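Local coordinates for protein 24-sterol C-methyltransferase (Haloferax volcanii, PDB 6F5Z) that probably transfers a methyl group from S-adenosyl-L-methionine and forms a complex with the methyltransferase activator Trm112, at residues N146-E151 and R206-E211; T26-L31 and D187-I192; A117-T122 and D159-S164; A52-R57 and R79-T84; L31-V36 and E181-A186. All coordinates share one frame; numbering follows the deposited sequence. Where two conformers were deposited one is given.

Contact 1: N146-E151 and R206-E211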
# COMPACT_ATOMS: atom_id res chain seq x y z
N ASN B 146 -5.64 19.75 -2.10
CA ASN B 146 -5.75 20.41 -0.78
C ASN B 146 -5.71 21.92 -1.06
O ASN B 146 -4.67 22.56 -1.03
CB ASN B 146 -4.64 19.95 0.16
CG ASN B 146 -4.70 20.64 1.51
OD1 ASN B 146 -5.68 21.31 1.85
ND2 ASN B 146 -3.61 20.52 2.27
N VAL B 147 -6.90 22.48 -1.38
CA VAL B 147 -6.99 23.86 -1.85
C VAL B 147 -6.40 24.86 -0.83
O VAL B 147 -5.76 25.84 -1.24
CB VAL B 147 -8.43 24.21 -2.31
CG1 VAL B 147 -9.46 23.91 -1.23
CG2 VAL B 147 -8.54 25.66 -2.81
N HIS B 148 -6.54 24.56 0.47
CA HIS B 148 -6.04 25.37 1.57
C HIS B 148 -4.50 25.48 1.58
O HIS B 148 -3.94 26.38 2.21
CB HIS B 148 -6.52 24.76 2.90
CG HIS B 148 -7.86 24.12 2.81
ND1 HIS B 148 -8.01 22.81 2.38
CD2 HIS B 148 -9.09 24.63 3.07
CE1 HIS B 148 -9.31 22.56 2.43
NE2 HIS B 148 -10.00 23.62 2.85
N SER B 149 -3.81 24.53 0.90
CA SER B 149 -2.35 24.55 0.89
C SER B 149 -1.78 25.41 -0.19
O SER B 149 -0.58 25.67 -0.18
CB SER B 149 -1.78 23.14 0.74
OG SER B 149 -1.99 22.58 -0.55
N HIS B 150 -2.60 25.79 -1.18
CA HIS B 150 -2.08 26.53 -2.33
C HIS B 150 -1.33 27.81 -1.91
O HIS B 150 -0.22 28.08 -2.38
CB HIS B 150 -3.20 26.87 -3.31
CG HIS B 150 -3.87 25.69 -3.94
ND1 HIS B 150 -4.87 25.85 -4.85
CD2 HIS B 150 -3.65 24.36 -3.76
CE1 HIS B 150 -5.26 24.63 -5.20
NE2 HIS B 150 -4.53 23.71 -4.58
N GLU B 151 -1.91 28.54 -0.94
CA GLU B 151 -1.31 29.79 -0.44
C GLU B 151 0.03 29.60 0.27
O GLU B 151 0.69 30.59 0.52
CB GLU B 151 -2.30 30.57 0.44
CG GLU B 151 -2.57 29.92 1.79
CD GLU B 151 -3.91 30.27 2.40
OE1 GLU B 151 -4.89 29.54 2.14
OE2 GLU B 151 -3.98 31.28 3.14
N ARG B 206 -15.28 27.27 9.84
CA ARG B 206 -15.06 25.94 10.40
C ARG B 206 -15.09 24.90 9.27
O ARG B 206 -14.31 23.93 9.32
CB ARG B 206 -16.18 25.66 11.40
CG ARG B 206 -15.86 24.49 12.32
CD ARG B 206 -16.96 24.21 13.34
NE ARG B 206 -16.55 23.13 14.24
CZ ARG B 206 -16.59 21.83 13.93
NH1 ARG B 206 -17.11 21.43 12.77
NH2 ARG B 206 -16.17 20.92 14.80
N GLU B 207 -16.00 25.06 8.29
CA GLU B 207 -16.14 24.10 7.18
C GLU B 207 -14.80 23.91 6.47
O GLU B 207 -14.47 22.79 6.07
CB GLU B 207 -17.17 24.59 6.13
CG GLU B 207 -18.63 24.49 6.56
CD GLU B 207 -19.22 25.68 7.32
OE1 GLU B 207 -18.46 26.43 7.98
OE2 GLU B 207 -20.47 25.75 7.37
N ALA B 208 -14.05 25.01 6.29
CA ALA B 208 -12.76 24.91 5.59
C ALA B 208 -11.74 24.14 6.42
O ALA B 208 -10.99 23.32 5.88
CB ALA B 208 -12.24 26.32 5.27
N MET B 209 -11.74 24.36 7.73
CA MET B 209 -10.80 23.66 8.61
C MET B 209 -11.14 22.16 8.62
O MET B 209 -10.24 21.32 8.56
CB MET B 209 -10.85 24.24 10.03
CG MET B 209 -9.70 23.75 10.86
SD MET B 209 -9.70 24.59 12.47
CE MET B 209 -8.10 23.96 13.11
N VAL B 210 -12.44 21.82 8.71
CA VAL B 210 -12.85 20.41 8.73
C VAL B 210 -12.41 19.78 7.41
O VAL B 210 -11.86 18.69 7.43
CB VAL B 210 -14.38 20.26 8.93
CG1 VAL B 210 -14.84 18.83 8.69
CG2 VAL B 210 -14.77 20.70 10.33
N GLU B 211 -12.65 20.45 6.27
CA GLU B 211 -12.29 19.92 4.96
C GLU B 211 -10.77 19.68 4.90
O GLU B 211 -10.33 18.60 4.49
CB GLU B 211 -12.74 20.88 3.85
CG GLU B 211 -12.54 20.30 2.47
CD GLU B 211 -12.98 21.28 1.40
OE1 GLU B 211 -12.47 22.43 1.39
OE2 GLU B 211 -13.87 20.91 0.60
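H148 sends its imidazole across to helix 206-216, where the NE2 corner meets E211. H148 has a second conformer, so its reach to E211 is not its sole position. E211 OE1 lies near the ring plane, at the edge, 3.1 Å from H148 NE2, with ring and carboxylate planes 65° apart. The E211 chain runs out extended from a CG anti to the backbone N (chi1 -173°), bringing its methylenes past the same edge: CG is 3.9 Å from H148 CE1. A208 O sits obliquely to the ring, badly angled for a bond with NE2. Alanine suits this helix position because its methyl admits the ring closely, CB being 4.2 Å from H148 CD2.

The far side of the imidazole is tethered within its own loop. H148 ND1 donates to N146 OD1 over 2.8 Å, with the acceptor in the ring plane and an N-H...O angle of 165°, a bond that fixes the ring's rotation. In place of E211, an alanine here would probably leave the NE2 edge without its acidic neighbour and open a gap where CG now runs past CE1. Further out, N146 O accepts from both OG and N of S149, bracing the turn, while the rings of W203 and F216 meet H148. The contact joins the loop after strand 134-140 to the helix before strand 218-224, a late element of the class I, Rossmann-like methyltransferase fold.

Contact 2: T26-L31 and D187-I192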
# COMPACT_ATOMS: atom_id res chain seq x y z
N THR B 26 -0.70 12.46 11.29
CA THR B 26 -0.99 11.60 10.11
C THR B 26 0.18 10.65 9.84
O THR B 26 -0.03 9.53 9.36
CB THR B 26 -1.33 12.43 8.88
OG1 THR B 26 -0.23 13.29 8.57
CG2 THR B 26 -2.61 13.23 9.07
N ALA B 27 1.42 11.12 10.10
CA ALA B 27 2.60 10.27 9.84
C ALA B 27 2.53 8.96 10.60
O ALA B 27 2.99 7.92 10.09
CB ALA B 27 3.90 10.98 10.22
N LYS B 28 1.94 8.96 11.82
CA LYS B 28 1.90 7.71 12.56
C LYS B 28 1.17 6.63 11.77
O LYS B 28 1.57 5.45 11.87
CB LYS B 28 1.22 7.92 13.92
CG LYS B 28 -0.24 8.30 13.87
CD LYS B 28 -0.78 8.58 15.30
CE LYS B 28 -2.22 8.98 15.28
NZ LYS B 28 -2.66 9.46 16.62
N HIS B 29 0.13 6.99 11.01
CA HIS B 29 -0.66 6.02 10.26
C HIS B 29 0.07 5.57 9.03
O HIS B 29 0.01 4.39 8.67
CB HIS B 29 -2.02 6.60 9.85
CG HIS B 29 -2.90 6.88 11.02
ND1 HIS B 29 -3.31 5.87 11.87
CD2 HIS B 29 -3.41 8.06 11.46
CE1 HIS B 29 -4.10 6.44 12.77
NE2 HIS B 29 -4.16 7.76 12.59
N ALA B 30 0.76 6.50 8.36
CA ALA B 30 1.51 6.13 7.14
C ALA B 30 2.69 5.22 7.52
O ALA B 30 2.94 4.21 6.86
CB ALA B 30 2.02 7.37 6.44
N LEU B 31 3.40 5.54 8.62
CA LEU B 31 4.54 4.73 9.04
C LEU B 31 4.10 3.32 9.39
O LEU B 31 4.80 2.34 9.09
CB LEU B 31 5.22 5.35 10.27
CG LEU B 31 5.95 6.64 9.94
CD1 LEU B 31 6.21 7.50 11.20
CD2 LEU B 31 7.27 6.36 9.23
N ASP B 187 -6.34 13.96 9.61
CA ASP B 187 -5.77 14.40 10.87
C ASP B 187 -6.98 14.54 11.78
O ASP B 187 -7.77 15.49 11.64
CB ASP B 187 -5.01 15.72 10.73
CG ASP B 187 -4.45 16.22 12.05
OD1 ASP B 187 -4.94 15.76 13.11
OD2 ASP B 187 -3.50 17.02 12.03
N LEU B 188 -7.12 13.59 12.70
CA LEU B 188 -8.27 13.56 13.63
C LEU B 188 -7.90 14.19 14.96
O LEU B 188 -8.78 14.35 15.82
CB LEU B 188 -8.70 12.11 13.88
CG LEU B 188 -9.20 11.31 12.68
CD1 LEU B 188 -9.72 9.94 13.12
CD2 LEU B 188 -10.27 12.05 11.89
N ASP B 189 -6.62 14.49 15.18
CA ASP B 189 -6.14 14.99 16.46
C ASP B 189 -6.24 16.47 16.60
O ASP B 189 -6.41 16.96 17.72
CB ASP B 189 -4.70 14.55 16.72
CG ASP B 189 -4.63 13.05 16.89
OD1 ASP B 189 -5.33 12.53 17.78
OD2 ASP B 189 -3.97 12.39 16.06
N ILE B 190 -6.05 17.21 15.52
CA ILE B 190 -6.09 18.67 15.64
C ILE B 190 -7.48 19.12 16.08
O ILE B 190 -8.50 18.65 15.55
CB ILE B 190 -5.60 19.38 14.34
CG1 ILE B 190 -5.43 20.89 14.58
CG2 ILE B 190 -6.51 19.05 13.14
CD1 ILE B 190 -4.67 21.66 13.47
N ASP B 191 -7.52 20.00 17.09
CA ASP B 191 -8.79 20.50 17.63
C ASP B 191 -9.43 21.47 16.65
O ASP B 191 -8.74 22.32 16.07
CB ASP B 191 -8.53 21.22 18.98
CG ASP B 191 -9.79 21.80 19.63
OD1 ASP B 191 -10.70 21.01 19.97
OD2 ASP B 191 -9.85 23.04 19.80
N ILE B 192 -10.71 21.31 16.42
CA ILE B 192 -11.46 22.21 15.55
C ILE B 192 -12.48 22.93 16.45
O ILE B 192 -13.39 22.28 16.96
CB ILE B 192 -12.12 21.50 14.35
CG1 ILE B 192 -10.99 20.88 13.46
CG2 ILE B 192 -12.97 22.51 13.52
CD1 ILE B 192 -11.48 20.13 12.30
O HOH W 1 -1.51 11.96 17.13
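The methyl of T26 and the backbone of D187 form the close-packed end of this contact: T26 CG2 rests 3.8 Å from both CA and CB of D187, the two side chains crossing at about a right angle. Both residues are buried and their polar ends are engaged elsewhere. T26 OG1 bonds to T218 OG1, which leaves the methyl to do the packing, a division of labour that suits threonine. D187 OD2 pairs with H25 ND1, and its other oxygen shapes the loop. D187 OD1 accepts from D189 N, nearly along the C-O direction, and from I190 N at 3.0 Å, from above the carboxylate plane, making an Asx turn within a wider Asx motif.

The outer end is looser. K28 and the exposed D189 approach from opposite directions in a long salt bridge, K28 NZ to D189 OD2 at 3.3 Å, on the syn side and 25° out of the carboxylate plane. A water seals it, accepting from K28 NZ at 2.8 Å and donating to D189 OD2 at 2.7 Å. The lysine is fully extended beyond CG, giving the length needed to come up to D189. A methionine in its place would probably leave D189 without this countercharge and the water without one anchor. Beneath, T26 touches M110 and A27 touches W108 of strand 104-110, while R214 of helix 206-216 holds the carbonyls of D187 and I190.

Contact 3: A117-T122 and D159-S164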
# COMPACT_ATOMS: atom_id res chain seq x y z
N ALA B 117 14.26 20.41 -5.92
CA ALA B 117 14.48 21.30 -7.08
C ALA B 117 14.05 20.63 -8.37
O ALA B 117 13.55 21.30 -9.29
CB ALA B 117 15.96 21.71 -7.15
N ASP B 118 14.23 19.30 -8.47
CA ASP B 118 13.90 18.58 -9.68
C ASP B 118 13.23 17.30 -9.19
O ASP B 118 13.87 16.27 -9.02
CB ASP B 118 15.20 18.32 -10.46
CG ASP B 118 15.08 17.57 -11.77
OD1 ASP B 118 13.99 17.06 -12.08
OD2 ASP B 118 16.11 17.44 -12.47
N PRO B 119 11.93 17.39 -8.85
CA PRO B 119 11.25 16.24 -8.23
C PRO B 119 11.28 14.96 -9.06
O PRO B 119 11.37 13.85 -8.50
CB PRO B 119 9.82 16.76 -8.00
CG PRO B 119 9.67 17.92 -8.97
CD PRO B 119 11.04 18.56 -8.95
N HIS B 120 11.20 15.09 -10.40
CA HIS B 120 11.28 13.89 -11.23
C HIS B 120 12.67 13.22 -11.06
O HIS B 120 12.75 11.99 -10.96
CB HIS B 120 10.99 14.26 -12.69
CG HIS B 120 9.53 14.52 -12.92
ND1 HIS B 120 9.03 15.79 -13.21
CD2 HIS B 120 8.50 13.64 -12.91
CE1 HIS B 120 7.72 15.62 -13.38
NE2 HIS B 120 7.36 14.34 -13.19
N HIS B 121 13.76 14.01 -10.99
CA HIS B 121 15.10 13.44 -10.80
C HIS B 121 15.22 12.83 -9.40
O HIS B 121 15.81 11.76 -9.24
CB HIS B 121 16.20 14.46 -11.06
CG HIS B 121 17.58 13.90 -10.89
ND1 HIS B 121 18.04 12.86 -11.68
CD2 HIS B 121 18.52 14.19 -9.96
CE1 HIS B 121 19.26 12.59 -11.23
NE2 HIS B 121 19.58 13.36 -10.20
N THR B 122 14.60 13.47 -8.40
CA THR B 122 14.63 12.88 -7.04
C THR B 122 13.95 11.50 -7.08
O THR B 122 14.45 10.57 -6.47
CB THR B 122 13.99 13.83 -6.04
OG1 THR B 122 14.84 15.00 -5.95
CG2 THR B 122 13.86 13.20 -4.65
N ASP B 159 10.92 27.35 -4.56
CA ASP B 159 9.90 27.01 -5.55
C ASP B 159 9.44 25.59 -5.25
O ASP B 159 10.22 24.63 -5.37
CB ASP B 159 10.48 27.08 -6.97
CG ASP B 159 10.98 28.45 -7.38
OD1 ASP B 159 10.23 29.44 -7.21
OD2 ASP B 159 12.11 28.53 -7.93
N MET B 160 8.18 25.47 -4.85
CA MET B 160 7.53 24.21 -4.47
C MET B 160 6.84 23.54 -5.68
O MET B 160 6.33 24.24 -6.57
CB MET B 160 6.50 24.51 -3.37
CG MET B 160 7.12 25.19 -2.15
SD MET B 160 5.86 25.99 -1.10
CE MET B 160 5.13 24.54 -0.33
N THR B 161 6.75 22.20 -5.68
CA THR B 161 6.06 21.46 -6.73
C THR B 161 4.68 21.10 -6.19
O THR B 161 4.56 20.44 -5.16
CB THR B 161 6.90 20.26 -7.15
OG1 THR B 161 8.04 20.76 -7.85
CG2 THR B 161 6.13 19.30 -8.08
N ARG B 162 3.64 21.51 -6.92
CA ARG B 162 2.27 21.29 -6.50
C ARG B 162 1.65 20.30 -7.47
O ARG B 162 1.33 20.66 -8.60
CB ARG B 162 1.47 22.60 -6.48
CG ARG B 162 0.24 22.48 -5.59
CD ARG B 162 -0.42 23.84 -5.41
NE ARG B 162 -1.38 24.09 -6.48
CZ ARG B 162 -1.82 25.29 -6.85
NH1 ARG B 162 -2.72 25.40 -7.81
NH2 ARG B 162 -1.33 26.38 -6.28
N TRP B 163 1.57 19.03 -7.07
CA TRP B 163 1.02 18.02 -7.94
C TRP B 163 -0.29 17.52 -7.42
O TRP B 163 -0.50 17.49 -6.20
CB TRP B 163 1.95 16.80 -8.04
CG TRP B 163 3.15 16.95 -8.94
CD1 TRP B 163 3.36 17.90 -9.91
CD2 TRP B 163 4.30 16.11 -8.93
NE1 TRP B 163 4.60 17.71 -10.50
CE2 TRP B 163 5.19 16.60 -9.92
CE3 TRP B 163 4.69 15.01 -8.16
CZ2 TRP B 163 6.44 16.00 -10.15
CZ3 TRP B 163 5.91 14.40 -8.40
CH2 TRP B 163 6.78 14.90 -9.38
N SER B 164 -1.16 17.06 -8.34
CA SER B 164 -2.40 16.39 -7.92
C SER B 164 -2.12 14.92 -7.52
O SER B 164 -1.04 14.40 -7.78
CB SER B 164 -3.40 16.37 -9.07
OG SER B 164 -2.81 15.61 -10.11
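P119 and T161 bring the backbones closest, their CA atoms 7.5 Å apart, where the first turn of helix 119-129 faces an irregular chain segment. The proline ring rests against two side chains that themselves touch. Its CG lies 3.5 Å from T161 OG1, and its CB meets W163 CH2 at 3.8 Å. H120, next along the helix, lays its imidazole against the same outer end of the indole: W163 CZ2 stands 3.4 Å above one face of the H120 ring, offset toward the rim. The planes make 45°, so the pair is neither stacked nor edge-to-face. H120 CG lies anti to its carbonyl carbon (chi1 -75°), which swings the ring toward the tryptophan.

The indole is held in turn by its own segment, T161 CG2 resting 3.3 Å above one face, and Y168 meets it edge-to-face. Proline suits the first turn of a helix, since its missing N-H costs no bond there. D118 caps that turn, OD1 accepting from H121 N at 3.2 Å. T161 and W163 have backbone bonds to Y114 and E144, which anchor the loop. No hydrogen bond spans the two segments: their cohesion comes from shape, dispersion and the broad indole, with polar bonding left to each segment's own surroundings.

Contact 4: A52-R57 and R79-T84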
# COMPACT_ATOMS: atom_id res chain seq x y z
N ALA B 52 10.58 10.01 12.44
CA ALA B 52 10.10 8.86 11.69
C ALA B 52 11.04 7.68 11.85
O ALA B 52 10.57 6.55 11.97
CB ALA B 52 10.00 9.23 10.22
N LEU B 53 12.36 7.92 11.86
CA LEU B 53 13.31 6.84 12.06
C LEU B 53 13.17 6.26 13.46
O LEU B 53 13.24 5.05 13.64
CB LEU B 53 14.75 7.27 11.83
CG LEU B 53 15.08 7.67 10.40
CD1 LEU B 53 16.50 8.19 10.32
CD2 LEU B 53 14.92 6.44 9.45
N ARG B 54 13.02 7.13 14.47
CA ARG B 54 12.87 6.62 15.83
C ARG B 54 11.58 5.80 15.96
O ARG B 54 11.60 4.75 16.61
CB ARG B 54 12.88 7.75 16.86
CG ARG B 54 14.27 8.37 16.98
CD ARG B 54 14.41 9.42 18.11
NE ARG B 54 13.50 10.57 17.93
CZ ARG B 54 13.79 11.63 17.19
NH1 ARG B 54 14.97 11.72 16.58
NH2 ARG B 54 12.93 12.63 17.09
N ALA B 55 10.47 6.23 15.33
CA ALA B 55 9.21 5.50 15.35
C ALA B 55 9.36 4.17 14.63
O ALA B 55 8.86 3.15 15.13
CB ALA B 55 8.10 6.32 14.70
N LEU B 56 10.07 4.15 13.49
CA LEU B 56 10.25 2.87 12.79
C LEU B 56 11.11 1.90 13.58
O LEU B 56 10.87 0.69 13.52
CB LEU B 56 10.82 3.10 11.40
CG LEU B 56 9.83 3.70 10.39
CD1 LEU B 56 10.55 4.11 9.11
CD2 LEU B 56 8.64 2.75 10.11
N ARG B 57 12.13 2.41 14.28
CA ARG B 57 12.96 1.50 15.10
C ARG B 57 12.17 0.96 16.30
O ARG B 57 12.17 -0.25 16.54
CB ARG B 57 14.21 2.23 15.57
CG ARG B 57 15.18 1.35 16.33
CD ARG B 57 16.50 2.07 16.46
NE ARG B 57 17.44 1.30 17.29
CZ ARG B 57 17.50 1.39 18.61
NH1 ARG B 57 16.72 2.25 19.26
NH2 ARG B 57 18.36 0.65 19.30
N ARG B 79 19.95 14.31 15.76
CA ARG B 79 20.94 13.46 16.45
C ARG B 79 20.82 13.63 17.98
O ARG B 79 20.77 12.63 18.71
CB ARG B 79 22.34 13.80 15.95
CG ARG B 79 23.43 12.93 16.59
CD ARG B 79 24.77 13.13 15.93
NE ARG B 79 25.79 12.24 16.50
CZ ARG B 79 26.50 12.51 17.60
NH1 ARG B 79 26.30 13.63 18.27
NH2 ARG B 79 27.40 11.64 18.04
N ALA B 80 20.67 14.88 18.45
CA ALA B 80 20.49 15.15 19.89
C ALA B 80 19.25 14.47 20.47
O ALA B 80 19.25 14.08 21.62
CB ALA B 80 20.42 16.65 20.11
N TYR B 81 18.20 14.23 19.64
CA TYR B 81 16.96 13.61 20.10
C TYR B 81 17.01 12.10 20.01
O TYR B 81 16.02 11.45 20.36
CB TYR B 81 15.76 14.09 19.27
CG TYR B 81 15.60 15.59 19.13
CD1 TYR B 81 15.80 16.44 20.22
CD2 TYR B 81 15.14 16.15 17.95
CE1 TYR B 81 15.63 17.81 20.10
CE2 TYR B 81 14.95 17.52 17.82
CZ TYR B 81 15.20 18.35 18.90
OH TYR B 81 15.03 19.70 18.77
N THR B 82 18.11 11.55 19.50
CA THR B 82 18.17 10.11 19.24
C THR B 82 19.06 9.38 20.25
O THR B 82 20.18 9.79 20.46
CB THR B 82 18.58 9.91 17.75
OG1 THR B 82 17.69 10.67 16.90
CG2 THR B 82 18.56 8.46 17.34
N ASP B 83 18.56 8.28 20.84
CA ASP B 83 19.29 7.53 21.87
C ASP B 83 19.93 6.22 21.36
O ASP B 83 20.08 5.27 22.12
CB ASP B 83 18.40 7.27 23.10
CG ASP B 83 17.92 8.53 23.82
OD1 ASP B 83 18.66 9.55 23.79
OD2 ASP B 83 16.82 8.49 24.42
N THR B 84 20.36 6.20 20.08
CA THR B 84 21.02 5.04 19.48
C THR B 84 21.92 5.50 18.35
O THR B 84 21.63 6.51 17.70
CB THR B 84 20.01 4.01 18.93
OG1 THR B 84 20.73 2.95 18.25
CG2 THR B 84 19.02 4.61 17.93
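T82 OG1 is gripped from two directions, accepting from R54 NH1 at 2.9 Å and bonding to A78 O in the preceding helix. The N-H...O angle is 141° and the hydroxyl sits 17° out of the guanidinium plane, a serviceable rather than straight bond. Threonine fits because one oxygen can accept from the arginine and donate to a carbonyl at once. R54 NH1 has a further acceptor in S49 O, so this nitrogen is held between T82 and the S49 carbonyl just ahead of its own helix.

A bend in the arginine chain (chi3 -61°) turns its flat end over Y81, whose CB lies 3.5 Å above one face; Y81 O approaches the chain too, 3.4 Å from R54 CD. The tyrosine ring itself leads off to D16 and K17. Further along, R57 stretches out to T84 and lays a guanidinium face on it, OG1 standing 3.4 Å above the plane. This is van der Waals contact of a guanidinium face with a small side chain, without a hydrogen bond; T84 OG1 bonds to D86 N instead.

The contact joins helix 51-60 to the loop that leads from helix 72-80 to strand 87-91. L87 of that strand touches both arginines, L53 packs on strand 41-45, and A52 and L56 meet L31 of helix 16-33.

Contact 5: L31-V36 and E181-A186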
# COMPACT_ATOMS: atom_id res chain seq x y z
N LEU B 31 3.40 5.54 8.62
CA LEU B 31 4.54 4.73 9.04
C LEU B 31 4.10 3.32 9.39
O LEU B 31 4.80 2.34 9.09
CB LEU B 31 5.22 5.35 10.27
CG LEU B 31 5.95 6.64 9.94
CD1 LEU B 31 6.21 7.50 11.20
CD2 LEU B 31 7.27 6.36 9.23
N ALA B 32 2.90 3.20 10.00
CA ALA B 32 2.42 1.88 10.42
C ALA B 32 2.16 0.97 9.24
O ALA B 32 2.10 -0.25 9.45
CB ALA B 32 1.16 2.01 11.25
N ARG B 33 1.99 1.53 8.03
CA ARG B 33 1.68 0.74 6.84
C ARG B 33 2.96 0.15 6.25
O ARG B 33 2.86 -0.78 5.41
CB ARG B 33 1.01 1.64 5.76
CG ARG B 33 -0.36 2.06 6.18
CD ARG B 33 -1.03 3.00 5.19
NE ARG B 33 -2.24 3.57 5.77
CZ ARG B 33 -3.20 4.18 5.07
NH1 ARG B 33 -3.10 4.28 3.75
NH2 ARG B 33 -4.24 4.71 5.69
N MET B 34 4.16 0.74 6.56
CA MET B 34 5.39 0.34 5.87
C MET B 34 5.70 -1.12 6.11
O MET B 34 5.68 -1.57 7.27
CB MET B 34 6.57 1.24 6.26
CG MET B 34 6.34 2.62 5.81
SD MET B 34 7.81 3.67 6.11
CE MET B 34 8.96 3.07 4.81
N PRO B 35 6.04 -1.86 5.03
CA PRO B 35 6.27 -3.32 5.17
C PRO B 35 7.70 -3.64 5.61
O PRO B 35 8.42 -4.41 4.97
CB PRO B 35 6.01 -3.80 3.74
CG PRO B 35 6.51 -2.71 2.92
CD PRO B 35 6.11 -1.43 3.62
N VAL B 36 8.12 -3.01 6.70
CA VAL B 36 9.46 -3.20 7.24
C VAL B 36 9.61 -4.56 7.85
O VAL B 36 8.75 -4.99 8.63
CB VAL B 36 9.68 -2.12 8.34
CG1 VAL B 36 10.94 -2.39 9.16
CG2 VAL B 36 9.72 -0.73 7.73
N GLU B 181 -0.23 1.97 -3.77
CA GLU B 181 -1.29 2.48 -2.93
C GLU B 181 -1.26 3.98 -3.02
O GLU B 181 -0.18 4.57 -3.18
CB GLU B 181 -0.97 2.07 -1.47
CG GLU B 181 -2.11 2.31 -0.52
CD GLU B 181 -1.90 3.40 0.51
OE1 GLU B 181 -2.22 4.57 0.21
OE2 GLU B 181 -1.47 3.08 1.64
N GLN B 182 -2.42 4.59 -2.91
CA GLN B 182 -2.46 6.05 -2.80
C GLN B 182 -3.68 6.39 -1.96
O GLN B 182 -4.76 5.86 -2.22
CB GLN B 182 -2.46 6.74 -4.14
CG GLN B 182 -2.34 8.26 -3.92
CD GLN B 182 -2.31 9.02 -5.22
OE1 GLN B 182 -3.30 8.92 -5.97
NE2 GLN B 182 -1.22 9.75 -5.52
N ASP B 183 -3.49 7.22 -0.93
CA ASP B 183 -4.60 7.47 -0.03
C ASP B 183 -4.52 8.84 0.62
O ASP B 183 -3.50 9.52 0.57
CB ASP B 183 -4.51 6.41 1.10
CG ASP B 183 -5.78 6.08 1.88
OD1 ASP B 183 -6.88 6.53 1.45
OD2 ASP B 183 -5.69 5.27 2.85
N SER B 184 -5.64 9.23 1.25
CA SER B 184 -5.72 10.42 2.09
C SER B 184 -5.77 9.92 3.55
O SER B 184 -6.55 9.01 3.86
CB SER B 184 -7.03 11.15 1.80
OG SER B 184 -7.02 11.65 0.48
N ILE B 185 -4.94 10.48 4.41
CA ILE B 185 -4.92 10.13 5.83
C ILE B 185 -5.40 11.35 6.60
O ILE B 185 -4.75 12.41 6.58
CB ILE B 185 -3.49 9.73 6.25
CG1 ILE B 185 -3.04 8.48 5.41
CG2 ILE B 185 -3.47 9.37 7.76
CD1 ILE B 185 -1.61 8.04 5.73
N ALA B 186 -6.57 11.20 7.25
CA ALA B 186 -7.14 12.33 7.97
C ALA B 186 -6.34 12.65 9.22
O ALA B 186 -5.76 11.74 9.87
CB ALA B 186 -8.57 12.02 8.37
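The guanidinium of R33 has I185 over one face and two carboxylates at its edges. I185 CD1 stands 4.2 Å above the plane, over its centre, an apolar cover that leaves the in-plane N-H groups for the acids. D183 takes both end nitrogens on a single oxygen: D183 OD2 accepts from R33 NH1 at 2.9 Å, through its anti lone pair and with an angle of 155°, and from R33 NH2 at 3.2 Å. The planes of the two groups are 36° apart. E181 OE2 comes to the same R33 NH1 from another direction, at 2.9 Å, although its position is less sure because it lies too close to an atom elsewhere.

Arginine suits the site for its length and its several coplanar donors. R33 is extended from CG to NE (chi2 177°), carrying the charge from the end of helix 16-33 to strand 178-185, where alternate residues E181, D183 and I185 all face it. L220 of the adjoining strand touches both R33 and E181.

The second subunit meets the same place: its R33 packs on this R33, its D183 makes a weak, long ion pair with R33 NE, and backbone bonds cross from R33 and Q182. One buried arginine thus serves D183 and, less certainly placed, E181, in a salt-bridge network at the subunit interface, where its positive charge probably offsets the mutual repulsion of the carboxylates.

From the N terminus, helix 16-33 opens contact 2 and then contact 5, which share L31. Contact 4 follows and closes at once, over 21 residues, tying helix 51-60 to the loop after helix 72-80 in the early, parallel part of the sheet. Contact 3 opens on helix 119-129 and closes before helix 165-174, also within the spans of contacts 5 and 2. Contact 5 closes on strand 178-185 and contact 2 in the loop beyond, so contact 5 lies wholly within contact 2. Contact 1 opens at 146 and closes at 206, crossing contacts 2, 3 and 5. L31 packs on helix 51-60 of contact 4, and I192 on helix 206-216 of contact 1.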